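Local coordinates for protein endoglucanase A (Clostridium longisporum, PDB 6Q1I) that hydrolyses internal beta-1,4-glucosidic linkages in barley beta-glucan, lichenan and carboxymethylcellulose and also cleaves xylan, through the family 5 catalytic domain present here, at residues A[29-34]-A[46-51]. Residues are numbered along the deposited sequence; the frame is centred on the assembly and turned at random.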
# COMPACT_ATOMS: atom_id res chain seq x y z
N ASN A 29 -9.68 -0.70 -4.11
CA ASN A 29 -11.03 -0.18 -4.33
C ASN A 29 -12.08 -1.02 -3.60
O ASN A 29 -13.18 -1.25 -4.13
CB ASN A 29 -11.37 -0.04 -5.82
CG ASN A 29 -10.72 1.17 -6.47
OD1 ASN A 29 -9.79 1.78 -5.93
ND2 ASN A 29 -11.20 1.52 -7.66
N THR A 30 -11.77 -1.43 -2.37
CA THR A 30 -12.59 -2.33 -1.57
C THR A 30 -12.80 -1.74 -0.18
O THR A 30 -13.63 -0.85 -0.04
CB THR A 30 -11.96 -3.73 -1.61
OG1 THR A 30 -11.77 -4.10 -2.98
CG2 THR A 30 -12.85 -4.77 -0.98
N LEU A 31 -12.06 -2.17 0.84
CA LEU A 31 -12.20 -1.56 2.17
C LEU A 31 -11.63 -0.14 2.20
O LEU A 31 -11.83 0.57 3.20
CB LEU A 31 -11.57 -2.43 3.25
CG LEU A 31 -12.14 -3.85 3.29
CD1 LEU A 31 -11.41 -4.67 4.33
CD2 LEU A 31 -13.64 -3.88 3.54
N ASP A 32 -10.95 0.26 1.13
CA ASP A 32 -10.44 1.61 0.94
C ASP A 32 -11.39 2.52 0.19
O ASP A 32 -11.18 3.73 0.18
CB ASP A 32 -9.11 1.57 0.16
CG ASP A 32 -9.17 0.71 -1.10
OD1 ASP A 32 -9.63 -0.44 -1.02
OD2 ASP A 32 -8.72 1.18 -2.16
N ALA A 33 -12.42 1.97 -0.45
CA ALA A 33 -13.36 2.80 -1.19
C ALA A 33 -13.92 3.88 -0.27
O ALA A 33 -14.46 3.58 0.80
CB ALA A 33 -14.48 1.94 -1.78
N LYS A 34 -13.77 5.14 -0.68
CA LYS A 34 -14.10 6.27 0.18
C LYS A 34 -15.51 6.71 -0.16
O LYS A 34 -15.74 7.41 -1.16
CB LYS A 34 -13.10 7.40 0.00
CG LYS A 34 -13.30 8.53 1.00
CD LYS A 34 -12.34 9.69 0.75
CE LYS A 34 -12.46 10.74 1.83
NZ LYS A 34 -12.10 10.23 3.18
N SER A 46 -21.89 -1.73 2.42
CA SER A 46 -22.20 -0.56 1.61
C SER A 46 -20.93 0.19 1.21
O SER A 46 -20.89 0.80 0.14
CB SER A 46 -23.10 0.39 2.40
OG SER A 46 -24.28 -0.28 2.81
N PHE A 47 -19.92 0.18 2.07
CA PHE A 47 -18.63 0.80 1.74
C PHE A 47 -17.80 -0.12 0.85
O PHE A 47 -17.30 0.30 -0.19
CB PHE A 47 -17.88 1.09 3.04
CG PHE A 47 -18.55 2.10 3.93
CD1 PHE A 47 -18.16 3.44 3.90
CD2 PHE A 47 -19.55 1.73 4.81
CE1 PHE A 47 -18.75 4.37 4.72
CE2 PHE A 47 -20.14 2.66 5.64
CZ PHE A 47 -19.74 3.98 5.60
N GLU A 48 -17.65 -1.38 1.27
CA GLU A 48 -16.82 -2.35 0.56
C GLU A 48 -17.19 -2.46 -0.91
O GLU A 48 -16.31 -2.60 -1.77
CB GLU A 48 -16.94 -3.72 1.25
CG GLU A 48 -16.05 -4.79 0.66
CD GLU A 48 -16.05 -6.07 1.47
OE1 GLU A 48 -16.65 -6.08 2.57
OE2 GLU A 48 -15.46 -7.07 1.01
N THR A 49 -18.50 -2.41 -1.21
CA THR A 49 -19.00 -2.52 -2.58
C THR A 49 -19.29 -1.17 -3.22
O THR A 49 -19.80 -1.12 -4.34
CB THR A 49 -20.27 -3.39 -2.63
OG1 THR A 49 -21.33 -2.74 -1.93
CG2 THR A 49 -20.02 -4.77 -2.02
N GLY A 50 -18.96 -0.07 -2.54
CA GLY A 50 -19.39 1.25 -2.98
C GLY A 50 -18.73 1.76 -4.24
O GLY A 50 -19.25 2.70 -4.86
N TRP A 51 -17.58 1.19 -4.61
CA TRP A 51 -16.91 1.53 -5.87
C TRP A 51 -17.03 0.41 -6.89
O TRP A 51 -16.21 0.31 -7.82
CB TRP A 51 -15.46 1.95 -5.62
CG TRP A 51 -15.31 3.37 -5.12
CD1 TRP A 51 -16.31 4.29 -4.96
CD2 TRP A 51 -14.10 4.01 -4.73
NE1 TRP A 51 -15.79 5.47 -4.49
CE2 TRP A 51 -14.43 5.33 -4.34
CE3 TRP A 51 -12.76 3.61 -4.66
CZ2 TRP A 51 -13.48 6.24 -3.90
CZ3 TRP A 51 -11.82 4.51 -4.22
CH2 TRP A 51 -12.18 5.81 -3.84
O HOH W 1 -16.03 -1.32 -4.21
O HOH W 2 -13.54 0.09 -8.58
O HOH W 3 -17.09 7.89 -3.97
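The indole of Trp51 lies against the turn Thr30–Ala33, one face on the backbone where Ala33 passes into Lys34. Its CG is anti to its own carbonyl carbon (chi1 -79°), which brings the six-membered ring beneath Ala33: CA sits 3.8 Å from that ring's centroid, nearly along the normal, a CH-pi contact. Ala33 CB packs on the CG-CD2 side of the indole, 3.6 Å from Trp51 CD2, while Lys34 N rests over the same face, 3.4 Å from Trp51 CZ2. Asn29 comes to the edge of the same ring, its CG 3.7 Å from Trp51 CE3 and its amide plane turned 71° from the indole.

Glu48, in the last turn of helix 44-48, makes the second half of the contact. With CG anti to the backbone N (chi1 -176°) and the chain extended beyond, it runs alongside Thr30 and Leu31; its CG is 3.6 Å from Thr30 CG2, and Leu31 CD2 flanks the carboxylate. This buried carboxylate is satisfied further on, OE1 by a salt bridge to Arg95 and OE2 by Thr56.

Polar links between the segments run through water. One molecule donates to Asn29 O and Glu48 O and accepts from Trp51 N; a second joins Asn29 ND2 to Trp51 O, and a third, in the indole plane, joins Trp51 NE1 to Lys34 O. The turn is braced from inside by Asp32, whose OD1 takes a nearly straight bond from Thr30 N (2.7 Å), while OD2 accepts from Asn29 N.

The pairing packs the loop that follows the first barrel strand, 23-27, against the end of the short helix 44-48 and the residues just after it, at the C-terminal rim of the (beta/alpha)8 barrel of family 5 glycoside hydrolases, with Asn29 about 9 Å, side chain to side chain, from Gln284, the altered residue at the position assigned by similarity to the nucleophile.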